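Local coordinates for tube-forming protein in Mycobacterial Envelpe, TiME (Mycolicibacterium smegmatis, PDB 7CU9) that probably forms a tube across the mycobacterial outer envelope that may serve in protein secretion, at residues F58-T70 with K83-R97. Residues are numbered along the deposited sequence; the frame is centred on the assembly and turned at random.
Sequences FNDPDLASFGGAT and KQAVGVFATVDAADR
L63 CD1 lies over one face of the F89 ring, 3.9 Å from its centroid, a CH-pi contact, while CD1 of F58 approaches CZ of F89 at 4.1 Å with the two side chains crossing at about a right angle. This apolar cluster covers one side of a beta hairpin, the antiparallel pair of strands 63-72 and 77-89 within the large sheet of the PknH-like extracellular domain. F58 brings CE1 to 3.6 Å from G87 N; the absence of a side chain at G87 is what lets the ring come this close. F66 continues the packing: with CG anti to its backbone N (chi1 -178°), F66 CZ meets the small methyl of A85, CB, at 3.9 Å, and its CE1 sits over the centre of the F58 ring.

Backbone bonds pair G67 with V86 and A69 with Q84. Near the strand's start, A64 and S65 both oppose V88 in a classic beta bulge; V88 O accepts both amides, A64 N at 2.7 Å and S65 N at 3.1 Å. On the other side of the sheet from the rings, V86 and V88 pack against helix 8-11, and S65 OG bonds to P5 O.

Just before the bulge, D60 to L63 form a type I turn; D60 OD2 accepts D62 N from above its carboxylate plane, an Asx turn that suits aspartate. T91 caps helix 92-103 through OG1, and CB of A94 rests against CB of D62. The salt bridge from R97 NH2 to D62 OD2 is long, 3.7 Å, but one water links the two side chains more closely, donating to OD2 of both D60 and D62 and accepting from R97 NH2 at 2.9 Å.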
ATOM      1  N   PHE B  58      11.549  26.279   4.200  1.00 10.93           N
ATOM      2  CA  PHE B  58      12.988  25.896   4.156  1.00 10.90           C
ATOM      3  C   PHE B  58      13.900  27.091   3.881  1.00 11.43           C
ATOM      4  O   PHE B  58      14.972  27.147   4.497  1.00 11.50           O
ATOM      5  CB  PHE B  58      13.232  24.803   3.120  1.00 10.51           C
ATOM      6  CG  PHE B  58      12.834  23.441   3.610  1.00 10.21           C
ATOM      7  CD1 PHE B  58      13.701  22.684   4.380  1.00 10.01           C
ATOM      8  CD2 PHE B  58      11.575  22.931   3.335  1.00 10.06           C
ATOM      9  CE1 PHE B  58      13.332  21.429   4.835  1.00 10.01           C
ATOM     10  CE2 PHE B  58      11.205  21.680   3.801  1.00  9.98           C
ATOM     11  CZ  PHE B  58      12.087  20.926   4.537  1.00 10.03           C
ATOM     12  N   ASN B  59      13.529  27.993   2.976  1.00 12.21           N
ATOM     13  CA  ASN B  59      14.434  29.110   2.597  1.00 12.74           C
ATOM     14  C   ASN B  59      14.685  29.973   3.830  1.00 12.50           C
ATOM     15  O   ASN B  59      13.727  30.353   4.531  1.00 12.99           O
ATOM     16  CB  ASN B  59      13.918  29.899   1.397  1.00 13.90           C
ATOM     17  CG  ASN B  59      14.162  29.173   0.093  1.00 15.14           C
ATOM     18  OD1 ASN B  59      15.160  28.464  -0.056  1.00 17.70           O
ATOM     19  ND2 ASN B  59      13.283  29.369  -0.874  1.00 16.15           N
ATOM     20  N   ASP B  60      15.955  30.266   4.094  1.00 11.86           N
ATOM     21  CA  ASP B  60      16.388  30.849   5.380  1.00 11.76           C
ATOM     22  C   ASP B  60      17.860  31.206   5.264  1.00 11.33           C
ATOM     23  O   ASP B  60      18.594  30.507   4.576  1.00 11.05           O
ATOM     24  CB  ASP B  60      16.190  29.843   6.513  1.00 12.21           C
ATOM     25  CG  ASP B  60      16.350  30.454   7.888  1.00 12.73           C
ATOM     26  OD1 ASP B  60      15.465  31.242   8.279  1.00 13.42           O
ATOM     27  OD2 ASP B  60      17.359  30.151   8.549  1.00 13.26           O
ATOM     28  N   PRO B  61      18.340  32.267   5.945  1.00 11.15           N
ATOM     29  CA  PRO B  61      19.770  32.560   5.957  1.00 11.21           C
ATOM     30  C   PRO B  61      20.613  31.362   6.407  1.00 11.35           C
ATOM     31  O   PRO B  61      21.733  31.264   5.958  1.00 11.44           O
ATOM     32  CB  PRO B  61      19.870  33.739   6.931  1.00 11.59           C
ATOM     33  CG  PRO B  61      18.542  34.433   6.767  1.00 11.89           C
ATOM     34  CD  PRO B  61      17.552  33.298   6.640  1.00 11.63           C
ATOM     35  N   ASP B  62      20.066  30.477   7.249  1.00 10.73           N
ATOM     36  CA  ASP B  62      20.833  29.359   7.856  1.00 10.95           C
ATOM     37  C   ASP B  62      20.543  28.026   7.161  1.00 10.25           C
ATOM     38  O   ASP B  62      21.014  27.002   7.671  1.00 10.12           O
ATOM     39  CB  ASP B  62      20.594  29.306   9.363  1.00 11.84           C
ATOM     40  CG  ASP B  62      21.318  30.440  10.069  1.00 12.96           C
ATOM     41  OD1 ASP B  62      22.506  30.671   9.741  1.00 13.42           O
ATOM     42  OD2 ASP B  62      20.690  31.104  10.922  1.00 14.83           O
ATOM     43  N   LEU B  63      19.851  28.019   6.022  1.00  9.62           N
ATOM     44  CA  LEU B  63      19.720  26.774   5.222  1.00  9.67           C
ATOM     45  C   LEU B  63      21.068  26.484   4.552  1.00  9.41           C
ATOM     46  O   LEU B  63      21.503  27.281   3.694  1.00  9.64           O
ATOM     47  CB  LEU B  63      18.599  26.899   4.190  1.00  9.74           C
ATOM     48  CG  LEU B  63      18.345  25.630   3.375  1.00  9.80           C
ATOM     49  CD1 LEU B  63      17.817  24.506   4.258  1.00  9.95           C
ATOM     50  CD2 LEU B  63      17.393  25.913   2.224  1.00  9.93           C
ATOM     51  N   ALA B  64      21.721  25.392   4.946  1.00  9.16           N
ATOM     52  CA  ALA B  64      23.053  24.998   4.425  1.00  9.05           C
ATOM     53  C   ALA B  64      22.896  24.163   3.154  1.00  9.18           C
ATOM     54  O   ALA B  64      23.630  24.399   2.186  1.00  9.37           O
ATOM     55  CB  ALA B  64      23.822  24.264   5.487  1.00  9.10           C
ATOM     56  N   SER B  65      21.962  23.217   3.143  1.00  9.14           N
ATOM     57  CA  SER B  65      21.760  22.321   1.982  1.00  9.15           C
ATOM     58  C   SER B  65      20.317  21.834   1.959  1.00  9.22           C
ATOM     59  O   SER B  65      19.634  21.878   2.998  1.00  9.19           O
ATOM     60  CB  SER B  65      22.727  21.176   1.996  1.00  9.38           C
ATOM     61  OG  SER B  65      22.525  20.366   3.138  1.00  9.54           O
ATOM     62  N   PHE B  66      19.887  21.411   0.782  1.00  9.24           N
ATOM     63  CA  PHE B  66      18.487  21.001   0.547  1.00  9.36           C
ATOM     64  C   PHE B  66      18.431  20.062  -0.644  1.00  9.67           C
ATOM     65  O   PHE B  66      19.095  20.301  -1.653  1.00 10.09           O
ATOM     66  CB  PHE B  66      17.602  22.224   0.324  1.00  9.54           C
ATOM     67  CG  PHE B  66      16.155  21.866   0.125  1.00  9.56           C
ATOM     68  CD1 PHE B  66      15.301  21.737   1.208  1.00  9.92           C
ATOM     69  CD2 PHE B  66      15.673  21.584  -1.141  1.00  9.74           C
ATOM     70  CE1 PHE B  66      13.980  21.369   1.017  1.00  9.78           C
ATOM     71  CE2 PHE B  66      14.349  21.219  -1.329  1.00  9.94           C
ATOM     72  CZ  PHE B  66      13.505  21.118  -0.249  1.00  9.90           C
ATOM     73  N   GLY B  67      17.640  19.012  -0.505  1.00  9.67           N
ATOM     74  CA  GLY B  67      17.361  18.077  -1.598  1.00  9.88           C
ATOM     75  C   GLY B  67      16.021  17.417  -1.400  1.00 10.24           C
ATOM     76  O   GLY B  67      15.568  17.291  -0.248  1.00  9.91           O
ATOM     77  N   GLY B  68      15.424  16.973  -2.492  1.00 10.41           N
ATOM     78  CA  GLY B  68      14.163  16.229  -2.421  1.00 10.56           C
ATOM     79  C   GLY B  68      13.943  15.423  -3.672  1.00 10.79           C
ATOM     80  O   GLY B  68      14.779  15.483  -4.601  1.00 10.70           O
ATOM     81  N   ALA B  69      12.850  14.682  -3.701  1.00 10.88           N
ATOM     82  CA  ALA B  69      12.414  13.966  -4.912  1.00 11.43           C
ATOM     83  C   ALA B  69      10.910  13.758  -4.846  1.00 12.10           C
ATOM     84  O   ALA B  69      10.343  13.698  -3.738  1.00 11.97           O
ATOM     85  CB  ALA B  69      13.152  12.664  -5.047  1.00 11.70           C
ATOM     86  N   THR B  70      10.295  13.679  -6.020  1.00 12.28           N
ATOM     87  CA  THR B  70       8.920  13.168  -6.205  1.00 12.87           C
ATOM     88  C   THR B  70       9.034  11.880  -7.016  1.00 13.44           C
ATOM     89  O   THR B  70       9.800  11.874  -7.993  1.00 13.51           O
ATOM     90  CB  THR B  70       8.028  14.196  -6.900  1.00 13.36           C
ATOM     91  OG1 THR B  70       8.203  15.469  -6.279  1.00 13.51           O
ATOM     92  CG2 THR B  70       6.572  13.785  -6.866  1.00 13.55           C
ATOM     93  N   LYS B  83       6.749  11.821  -1.973  1.00 10.52           N
ATOM     94  CA  LYS B  83       7.608  13.021  -2.023  1.00 10.22           C
ATOM     95  C   LYS B  83       8.459  13.060  -0.755  1.00  9.88           C
ATOM     96  O   LYS B  83       7.996  12.631   0.315  1.00  9.80           O
ATOM     97  CB  LYS B  83       6.756  14.275  -2.218  1.00 10.31           C
ATOM     98  CG  LYS B  83       7.528  15.531  -2.593  1.00 10.67           C
ATOM     99  CD  LYS B  83       6.601  16.638  -2.995  1.00 10.72           C
ATOM    100  CE  LYS B  83       7.305  17.920  -3.363  1.00 11.16           C
ATOM    101  NZ  LYS B  83       6.359  18.896  -3.949  1.00 11.55           N
ATOM    102  N   GLN B  84       9.679  13.555  -0.905  1.00  9.60           N
ATOM    103  CA  GLN B  84      10.656  13.716   0.194  1.00  9.47           C
ATOM    104  C   GLN B  84      11.295  15.098   0.088  1.00  9.32           C
ATOM    105  O   GLN B  84      11.536  15.557  -1.043  1.00  9.41           O
ATOM    106  CB  GLN B  84      11.753  12.670   0.074  1.00  9.72           C
ATOM    107  CG  GLN B  84      11.264  11.246   0.220  1.00  9.97           C
ATOM    108  CD  GLN B  84      12.373  10.304  -0.164  1.00 10.32           C
ATOM    109  OE1 GLN B  84      13.338  10.116   0.572  1.00 10.65           O
ATOM    110  NE2 GLN B  84      12.267   9.744  -1.359  1.00 10.74           N
ATOM    111  N   ALA B  85      11.579  15.722   1.226  1.00  8.96           N
ATOM    112  CA  ALA B  85      12.346  16.982   1.292  1.00  8.90           C
ATOM    113  C   ALA B  85      13.236  16.927   2.525  1.00  8.73           C
ATOM    114  O   ALA B  85      12.741  16.547   3.595  1.00  9.20           O
ATOM    115  CB  ALA B  85      11.423  18.174   1.324  1.00  9.09           C
ATOM    116  N   VAL B  86      14.508  17.265   2.367  1.00  8.72           N
ATOM    117  CA  VAL B  86      15.488  17.265   3.484  1.00  8.88           C
ATOM    118  C   VAL B  86      16.231  18.592   3.440  1.00  8.82           C
ATOM    119  O   VAL B  86      16.834  18.907   2.402  1.00  9.00           O
ATOM    120  CB  VAL B  86      16.461  16.077   3.412  1.00  9.45           C
ATOM    121  CG1 VAL B  86      17.435  16.094   4.576  1.00  9.72           C
ATOM    122  CG2 VAL B  86      15.720  14.750   3.352  1.00  9.88           C
ATOM    123  N   GLY B  87      16.192  19.325   4.546  1.00  8.60           N
ATOM    124  CA  GLY B  87      16.944  20.574   4.727  1.00  8.84           C
ATOM    125  C   GLY B  87      17.919  20.445   5.873  1.00  8.83           C
ATOM    126  O   GLY B  87      17.499  20.056   6.978  1.00  8.91           O
ATOM    127  N   VAL B  88      19.187  20.768   5.634  1.00  8.87           N
ATOM    128  CA  VAL B  88      20.217  20.840   6.705  1.00  9.17           C
ATOM    129  C   VAL B  88      20.465  22.314   6.993  1.00  8.95           C
ATOM    130  O   VAL B  88      20.769  23.064   6.044  1.00  9.13           O
ATOM    131  CB  VAL B  88      21.517  20.119   6.320  1.00  9.44           C
ATOM    132  CG1 VAL B  88      22.560  20.238   7.422  1.00  9.56           C
ATOM    133  CG2 VAL B  88      21.263  18.666   5.960  1.00  9.55           C
ATOM    134  N   PHE B  89      20.328  22.705   8.251  1.00  9.29           N
ATOM    135  CA  PHE B  89      20.528  24.098   8.707  1.00  9.39           C
ATOM    136  C   PHE B  89      21.862  24.212   9.441  1.00  9.78           C
ATOM    137  O   PHE B  89      22.370  23.217   9.959  1.00 10.06           O
ATOM    138  CB  PHE B  89      19.349  24.527   9.574  1.00  9.27           C
ATOM    139  CG  PHE B  89      18.056  24.581   8.802  1.00  9.08           C
ATOM    140  CD1 PHE B  89      17.314  23.431   8.589  1.00  9.20           C
ATOM    141  CD2 PHE B  89      17.605  25.773   8.254  1.00  9.11           C
ATOM    142  CE1 PHE B  89      16.132  23.478   7.867  1.00  9.08           C
ATOM    143  CE2 PHE B  89      16.423  25.819   7.529  1.00  9.23           C
ATOM    144  CZ  PHE B  89      15.688  24.672   7.340  1.00  9.24           C
ATOM    145  N   ALA B  90      22.413  25.421   9.490  1.00 10.41           N
ATOM    146  CA  ALA B  90      23.709  25.685  10.156  1.00 10.86           C
ATOM    147  C   ALA B  90      23.599  25.424  11.662  1.00 11.31           C
ATOM    148  O   ALA B  90      24.623  25.102  12.291  1.00 12.20           O
ATOM    149  CB  ALA B  90      24.150  27.094   9.875  1.00 10.96           C
ATOM    150  N   THR B  91      22.405  25.568  12.242  1.00 11.41           N
ATOM    151  CA  THR B  91      22.190  25.439  13.704  1.00 11.38           C
ATOM    152  C   THR B  91      20.929  24.628  13.987  1.00 11.44           C
ATOM    153  O   THR B  91      20.017  24.612  13.149  1.00 10.88           O
ATOM    154  CB  THR B  91      22.075  26.807  14.385  1.00 11.70           C
ATOM    155  OG1 THR B  91      20.870  27.437  13.951  1.00 11.98           O
ATOM    156  CG2 THR B  91      23.247  27.709  14.078  1.00 11.68           C
ATOM    157  N   VAL B  92      20.893  24.001  15.156  1.00 11.52           N
ATOM    158  CA  VAL B  92      19.689  23.261  15.632  1.00 11.83           C
ATOM    159  C   VAL B  92      18.535  24.257  15.808  1.00 12.38           C
ATOM    160  O   VAL B  92      17.398  23.894  15.443  1.00 12.50           O
ATOM    161  CB  VAL B  92      19.977  22.443  16.905  1.00 11.66           C
ATOM    162  CG1 VAL B  92      21.017  21.366  16.641  1.00 11.68           C
ATOM    163  CG2 VAL B  92      20.394  23.311  18.084  1.00 11.71           C
ATOM    164  N   ASP B  93      18.801  25.472  16.296  1.00 13.00           N
ATOM    165  CA  ASP B  93      17.731  26.491  16.472  1.00 14.11           C
ATOM    166  C   ASP B  93      17.128  26.889  15.115  1.00 12.83           C
ATOM    167  O   ASP B  93      15.911  27.118  15.060  1.00 12.35           O
ATOM    168  CB  ASP B  93      18.228  27.708  17.253  1.00 16.76           C
ATOM    169  CG  ASP B  93      18.403  27.445  18.741  1.00 19.53           C
ATOM    170  OD1 ASP B  93      17.996  26.358  19.204  1.00 23.41           O
ATOM    171  OD2 ASP B  93      18.943  28.335  19.420  1.00 25.07           O
ATOM    172  N   ALA B  94      17.922  26.978  14.043  1.00 11.55           N
ATOM    173  CA  ALA B  94      17.402  27.337  12.703  1.00 11.09           C
ATOM    174  C   ALA B  94      16.477  26.217  12.201  1.00 10.56           C
ATOM    175  O   ALA B  94      15.450  26.523  11.584  1.00 10.54           O
ATOM    176  CB  ALA B  94      18.529  27.599  11.739  1.00 10.96           C
ATOM    177  N   ALA B  95      16.832  24.955  12.446  1.00 10.62           N
ATOM    178  CA  ALA B  95      15.965  23.803  12.104  1.00 10.43           C
ATOM    179  C   ALA B  95      14.663  23.902  12.912  1.00 10.84           C
ATOM    180  O   ALA B  95      13.592  23.631  12.346  1.00 10.24           O
ATOM    181  CB  ALA B  95      16.680  22.503  12.363  1.00 10.41           C
ATOM    182  N   ASP B  96      14.743  24.301  14.183  1.00 11.64           N
ATOM    183  CA  ASP B  96      13.537  24.458  15.037  1.00 12.30           C
ATOM    184  C   ASP B  96      12.640  25.561  14.462  1.00 11.69           C
ATOM    185  O   ASP B  96      11.409  25.378  14.421  1.00 11.47           O
ATOM    186  CB  ASP B  96      13.898  24.746  16.494  1.00 13.58           C
ATOM    187  CG  ASP B  96      12.687  24.629  17.403  1.00 15.86           C
ATOM    188  OD1 ASP B  96      12.032  23.567  17.371  1.00 17.54           O
ATOM    189  OD2 ASP B  96      12.376  25.621  18.088  1.00 19.46           O
ATOM    190  N   ARG B  97      13.214  26.677  14.009  1.00 11.41           N
ATOM    191  CA  ARG B  97      12.411  27.785  13.440  1.00 11.63           C
ATOM    192  C   ARG B  97      11.718  27.285  12.168  1.00 11.10           C
ATOM    193  O   ARG B  97      10.543  27.621  11.971  1.00 11.63           O
ATOM    194  CB  ARG B  97      13.277  29.022  13.191  1.00 12.35           C
ATOM    195  CG  ARG B  97      13.671  29.746  14.468  1.00 12.80           C
ATOM    196  CD  ARG B  97      14.308  31.087  14.175  1.00 13.26           C
ATOM    197  NE  ARG B  97      15.599  30.998  13.505  1.00 13.58           N
ATOM    198  CZ  ARG B  97      16.773  30.810  14.106  1.00 14.01           C
ATOM    199  NH1 ARG B  97      16.853  30.654  15.416  1.00 15.21           N
ATOM    200  NH2 ARG B  97      17.878  30.778  13.381  1.00 14.47           N
TER
HETATM  201  O   HOH W   1      18.079  31.663  10.603  1.00 15.19           O
HETATM  202  O   HOH W   2      14.744  31.608  10.841  1.00 15.61           O
HETATM  203  O   HOH W   3      20.614  30.063  14.111  1.00 22.85           O
HETATM  204  O   HOH W   4      10.297  10.317  -3.490  1.00 12.21           O
HETATM  205  O   HOH W   5       6.111  17.405  -6.445  1.00 18.56           O